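Local coordinates for lectin-like protein (Entamoeba histolytica HM-1:IMSS-A, PDB 5ZBT) that is of unestablished function but contains a legume lectin-like domain of the ERGIC-53 kind and may bind mannose, at residues 173-176 with 181-184; 78-83 with 204-209. One frame throughout, in Å; residues are numbered along the deposited sequence.

Contact 1: 173-176 with 181-184; sequences IKYL and KLII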
loop_
_atom_site.group_PDB
_atom_site.type_symbol
_atom_site.label_atom_id
_atom_site.label_comp_id
_atom_site.label_asym_id
_atom_site.label_seq_id
_atom_site.Cartn_x
_atom_site.Cartn_y
_atom_site.Cartn_z
ATOM N N ILE A 173 7.139 2.564 -5.013
ATOM C CA ILE A 173 6.363 2.160 -6.182
ATOM C C ILE A 173 6.688 3.130 -7.316
ATOM O O ILE A 173 6.337 4.314 -7.243
ATOM C CB ILE A 173 4.857 2.148 -5.875
ATOM C CG1 ILE A 173 4.533 1.097 -4.810
ATOM C CG2 ILE A 173 4.032 1.924 -7.144
ATOM C CD1 ILE A 173 3.300 1.429 -4.011
ATOM N N LYS A 174 7.356 2.639 -8.361
ATOM C CA LYS A 174 7.801 3.462 -9.479
ATOM C C LYS A 174 7.163 2.961 -10.764
ATOM O O LYS A 174 7.217 1.764 -11.056
ATOM C CB LYS A 174 9.327 3.413 -9.637
ATOM C CG LYS A 174 10.138 4.091 -8.556
ATOM C CD LYS A 174 11.587 4.320 -9.049
ATOM C CE LYS A 174 12.372 3.002 -9.174
ATOM N NZ LYS A 174 13.775 3.160 -9.695
ATOM N N TYR A 175 6.610 3.869 -11.558
ATOM C CA TYR A 175 6.050 3.506 -12.853
ATOM C C TYR A 175 6.551 4.462 -13.930
ATOM O O TYR A 175 6.428 5.684 -13.793
ATOM C CB TYR A 175 4.526 3.511 -12.805
ATOM C CG TYR A 175 3.856 3.073 -14.098
ATOM C CD1 TYR A 175 4.029 1.778 -14.589
ATOM C CD2 TYR A 175 3.032 3.947 -14.816
ATOM C CE1 TYR A 175 3.401 1.360 -15.753
ATOM C CE2 TYR A 175 2.389 3.536 -15.987
ATOM C CZ TYR A 175 2.583 2.243 -16.447
ATOM O OH TYR A 175 1.964 1.824 -17.601
ATOM N N LEU A 176 7.113 3.911 -15.001
ATOM C CA LEU A 176 7.507 4.693 -16.165
ATOM C C LEU A 176 6.456 4.501 -17.250
ATOM O O LEU A 176 6.251 3.376 -17.724
ATOM C CB LEU A 176 8.888 4.274 -16.662
ATOM C CG LEU A 176 9.912 4.185 -15.530
ATOM C CD1 LEU A 176 11.215 3.565 -16.023
ATOM C CD2 LEU A 176 10.147 5.562 -14.954
ATOM N N LYS A 181 6.585 0.187 -17.480
ATOM C CA LYS A 181 7.393 -0.580 -16.545
ATOM C C LYS A 181 7.049 -0.159 -15.125
ATOM O O LYS A 181 7.127 1.030 -14.786
ATOM C CB LYS A 181 8.879 -0.371 -16.815
ATOM C CG LYS A 181 9.728 -1.519 -16.352
ATOM C CD LYS A 181 11.089 -1.029 -15.948
ATOM C CE LYS A 181 12.159 -1.353 -16.956
ATOM N NZ LYS A 181 13.513 -1.202 -16.305
ATOM N N LEU A 182 6.666 -1.132 -14.305
ATOM C CA LEU A 182 6.423 -0.920 -12.888
ATOM C C LEU A 182 7.564 -1.544 -12.092
ATOM O O LEU A 182 7.974 -2.674 -12.368
ATOM C CB LEU A 182 5.081 -1.517 -12.473
ATOM C CG LEU A 182 4.741 -1.420 -10.994
ATOM C CD1 LEU A 182 4.240 -0.030 -10.696
ATOM C CD2 LEU A 182 3.706 -2.458 -10.621
ATOM N N ILE A 183 8.081 -0.806 -11.119
ATOM C CA ILE A 183 9.190 -1.259 -10.290
ATOM C C ILE A 183 8.797 -1.066 -8.835
ATOM O O ILE A 183 8.356 0.021 -8.450
ATOM C CB ILE A 183 10.496 -0.503 -10.613
ATOM C CG1 ILE A 183 10.833 -0.657 -12.102
ATOM C CG2 ILE A 183 11.640 -1.010 -9.760
ATOM C CD1 ILE A 183 12.148 -0.038 -12.501
ATOM N N ILE A 184 8.896 -2.142 -8.052
ATOM C CA ILE A 184 8.681 -2.124 -6.609
ATOM C C ILE A 184 10.029 -2.325 -5.937
ATOM O O ILE A 184 10.750 -3.282 -6.250
ATOM C CB ILE A 184 7.703 -3.222 -6.151
ATOM C CG1 ILE A 184 6.456 -3.281 -7.044
ATOM C CG2 ILE A 184 7.320 -3.015 -4.698
ATOM C CD1 ILE A 184 5.596 -2.061 -6.995
#
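Tyr175 and Leu182 face each other across a non-hydrogen-bonded pair of this antiparallel hairpin, their CA atoms the closest of the four pairs at 4.4 Å. The tyrosine ring leaves the strand with CG anti to the backbone N (chi1 -177°), which sets it beside its own carbonyl carbon and runs the ring along the strand toward the Leu176 end, alongside Lys181 and Leu182; Tyr175 CD1 lies 4.1 Å from Leu182 CB and the backbone of Leu182 borders the ring edge. Lys181 O approaches the same CD1 obliquely at 3.2 Å, while the phenol OH at the far end bonds to Ile201 O. On the same face of the sheet Ile173 runs alongside two neighbours, all pointing the same way: its CG2 branch touches Leu182 CD1 at 4.1 Å, and its CG1 meets Ile184 CD1. Chi1 and chi2 of Ile184 (-46° and -65°) fold that methyl back toward the other strand.

The opposite face carries Lys174, Ile183, Leu176 and Lys181. The Lys174 chain bends at chi3 and lies at a slant to Ile183, its CE 4.1 Å from Ile183 CG2; its ammonium makes a weak, long ion pair with Glu185. Lys174 and Ile183 exchange two backbone bonds, the shorter from Ile183 N to Lys174 O at 2.7 Å, and Leu176 with Lys181 two more, Lys181 N to Leu176 O being the longest at 3.2 Å. Lys174 O and Lys181 O each also take a CA-H, from Leu182 and Tyr175. The backbones of these four residues thus pair within the hairpin, while those of Ile173, Tyr175, Leu182 and Ile184 bond to the flanking strands, setting the hairpin inside the sheet, one face apolar and buried, the other aliphatic, charged and partly covered.

Contact 2: 78-83 with 204-209; sequences PSFELQ and PPFYLG
The rings of Phe80 and Phe206 approach from opposite directions and meet through their outer atoms, CZ and CE2 of Phe80 against CE1 and CZ of Phe206, at a slant that is neither a stack nor an edge-to-face pair. Their planes are inclined at 46° and their centroids lie 5.8 Å apart; Phe80 CZ is 4.1 Å from Phe206 CE1. With CG between the backbone N and the carbonyl carbon (chi1 62° in both), each ring reaches from its segment into the interior between the sheets and lies with an edge against the carbonyl two residues earlier, Pro78 O for Phe80 and Pro204 O for Phe206. Leu102 touches both rings, while Tyr175 and Tyr229 touch Phe80 and Val75 touches Phe206.

Two residues further along each segment, Leu82 and Leu208 slide past each other from opposite sides. A single pair of methyls, CD1 on CD1 at 4.1 Å, makes the touch, and Val100 and Leu227 pack against Leu208. No hydrogen bond links the two backbones, and the nearest CA atoms, of Leu82 and Leu208, are 10.2 Å apart. Strand 80-90 belongs to one seven-stranded antiparallel sheet and strand 207-213 to the other, so the four buried side chains meet between the two layers. This face-to-face packing of sheets through apolar side chains is that of the beta-sandwich, the jelly-roll fold of legume-type lectins.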
loop_
_atom_site.group_PDB
_atom_site.type_symbol
_atom_site.label_atom_id
_atom_site.label_comp_id
_atom_site.label_asym_id
_atom_site.label_seq_id
_atom_site.Cartn_x
_atom_site.Cartn_y
_atom_site.Cartn_z
ATOM N N PRO A 78 1.721 11.329 -14.886
ATOM C CA PRO A 78 2.907 10.985 -15.682
ATOM C C PRO A 78 3.754 9.992 -14.909
ATOM O O PRO A 78 3.328 9.521 -13.850
ATOM C CB PRO A 78 3.624 12.327 -15.832
ATOM C CG PRO A 78 3.304 13.016 -14.542
ATOM C CD PRO A 78 1.892 12.611 -14.175
ATOM N N SER A 79 4.952 9.685 -15.401
ATOM C CA SER A 79 5.835 8.792 -14.669
ATOM C C SER A 79 5.963 9.287 -13.242
ATOM O O SER A 79 6.150 10.480 -13.000
ATOM C CB SER A 79 7.203 8.711 -15.343
ATOM O OG SER A 79 7.044 8.141 -16.623
ATOM N N PHE A 80 5.799 8.375 -12.297
ATOM C CA PHE A 80 5.682 8.789 -10.914
ATOM C C PHE A 80 6.419 7.816 -10.020
ATOM O O PHE A 80 6.751 6.690 -10.412
ATOM C CB PHE A 80 4.217 8.897 -10.468
ATOM C CG PHE A 80 3.467 7.607 -10.526
ATOM C CD1 PHE A 80 3.477 6.737 -9.438
ATOM C CD2 PHE A 80 2.738 7.263 -11.664
ATOM C CE1 PHE A 80 2.789 5.539 -9.479
ATOM C CE2 PHE A 80 2.031 6.080 -11.715
ATOM C CZ PHE A 80 2.053 5.209 -10.613
ATOM N N GLU A 81 6.655 8.276 -8.796
ATOM C CA GLU A 81 7.185 7.443 -7.733
ATOM C C GLU A 81 6.369 7.734 -6.481
ATOM O O GLU A 81 6.175 8.903 -6.120
ATOM C CB GLU A 81 8.681 7.709 -7.506
ATOM C CG GLU A 81 9.157 7.197 -6.172
ATOM C CD GLU A 81 10.675 7.149 -6.035
ATOM O OE1 GLU A 81 11.386 6.906 -7.038
ATOM O OE2 GLU A 81 11.154 7.331 -4.895
ATOM N N LEU A 82 5.845 6.679 -5.857
ATOM C CA LEU A 82 5.191 6.787 -4.562
ATOM C C LEU A 82 6.090 6.170 -3.498
ATOM O O LEU A 82 6.689 5.102 -3.715
ATOM C CB LEU A 82 3.819 6.108 -4.567
ATOM C CG LEU A 82 2.898 6.446 -5.742
ATOM C CD1 LEU A 82 1.765 5.440 -5.870
ATOM C CD2 LEU A 82 2.344 7.848 -5.587
ATOM N N GLN A 83 6.191 6.857 -2.357
ATOM C CA GLN A 83 6.974 6.417 -1.202
ATOM C C GLN A 83 6.061 6.355 0.012
ATOM O O GLN A 83 5.562 7.386 0.475
ATOM C CB GLN A 83 8.143 7.361 -0.928
ATOM C CG GLN A 83 9.235 7.335 -1.983
ATOM C CD GLN A 83 10.214 8.464 -1.800
ATOM O OE1 GLN A 83 10.305 9.026 -0.719
ATOM N NE2 GLN A 83 10.931 8.821 -2.856
ATOM N N PRO A 204 -3.990 2.620 -16.078
ATOM C CA PRO A 204 -4.920 3.700 -16.435
ATOM C C PRO A 204 -5.104 4.652 -15.263
ATOM O O PRO A 204 -4.610 4.375 -14.160
ATOM C CB PRO A 204 -6.224 2.946 -16.757
ATOM C CG PRO A 204 -5.859 1.492 -16.817
ATOM C CD PRO A 204 -4.676 1.331 -15.919
ATOM N N PRO A 205 -5.803 5.773 -15.448
ATOM C CA PRO A 205 -6.136 6.631 -14.294
ATOM C C PRO A 205 -6.673 5.815 -13.115
ATOM O O PRO A 205 -7.402 4.839 -13.297
ATOM C CB PRO A 205 -7.200 7.577 -14.858
ATOM C CG PRO A 205 -6.879 7.665 -16.336
ATOM C CD PRO A 205 -6.279 6.341 -16.733
ATOM N N PHE A 206 -6.292 6.200 -11.896
ATOM C CA PHE A 206 -6.589 5.349 -10.749
ATOM C C PHE A 206 -6.891 6.165 -9.494
ATOM O O PHE A 206 -6.489 7.322 -9.347
ATOM C CB PHE A 206 -5.430 4.374 -10.459
ATOM C CG PHE A 206 -4.125 5.055 -10.090
ATOM C CD1 PHE A 206 -3.166 5.340 -11.062
ATOM C CD2 PHE A 206 -3.854 5.405 -8.780
ATOM C CE1 PHE A 206 -1.964 5.956 -10.730
ATOM C CE2 PHE A 206 -2.656 6.027 -8.443
ATOM C CZ PHE A 206 -1.709 6.297 -9.418
ATOM N N TYR A 207 -7.596 5.518 -8.575
ATOM C CA TYR A 207 -7.649 5.946 -7.188
ATOM C C TYR A 207 -6.575 5.221 -6.390
ATOM O O TYR A 207 -6.388 4.009 -6.535
ATOM C CB TYR A 207 -9.004 5.636 -6.567
ATOM C CG TYR A 207 -10.216 6.278 -7.209
ATOM C CD1 TYR A 207 -10.688 7.511 -6.760
ATOM C CD2 TYR A 207 -10.930 5.622 -8.204
ATOM C CE1 TYR A 207 -11.819 8.094 -7.310
ATOM C CE2 TYR A 207 -12.056 6.190 -8.759
ATOM C CZ TYR A 207 -12.499 7.429 -8.305
ATOM O OH TYR A 207 -13.624 7.994 -8.847
ATOM N N LEU A 208 -5.896 5.956 -5.516
ATOM C CA LEU A 208 -4.876 5.374 -4.659
ATOM C C LEU A 208 -5.520 4.941 -3.346
ATOM O O LEU A 208 -6.142 5.757 -2.650
ATOM C CB LEU A 208 -3.745 6.370 -4.402
ATOM C CG LEU A 208 -2.616 5.777 -3.555
ATOM C CD1 LEU A 208 -1.944 4.627 -4.314
ATOM C CD2 LEU A 208 -1.612 6.830 -3.195
ATOM N N GLY A 209 -5.379 3.666 -3.005
ATOM C CA GLY A 209 -5.900 3.143 -1.759
ATOM C C GLY A 209 -4.805 2.562 -0.882
ATOM O O GLY A 209 -3.759 2.122 -1.368
#

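Contact 1 lies within one sheet and contact 2 between the two. The segments 78-83 and 173-176 are neighbours, joined by probable backbone hydrogen bonds, Ile173 O to Leu82 N at 2.8 Å and Tyr175 N to Phe80 O at 3.0 Å, so the hairpin is tied to the strand that contact 2 packs against the opposing layer. Along the chain, both segments of contact 1 fall within the 120 residues that separate those of contact 2. Contact 2 is buried and apolar, made by side chains alone; contact 1 is half buried, its backbone bonds joined by apolar packing on one face and partly exposed lysines and aliphatic side chains on the other.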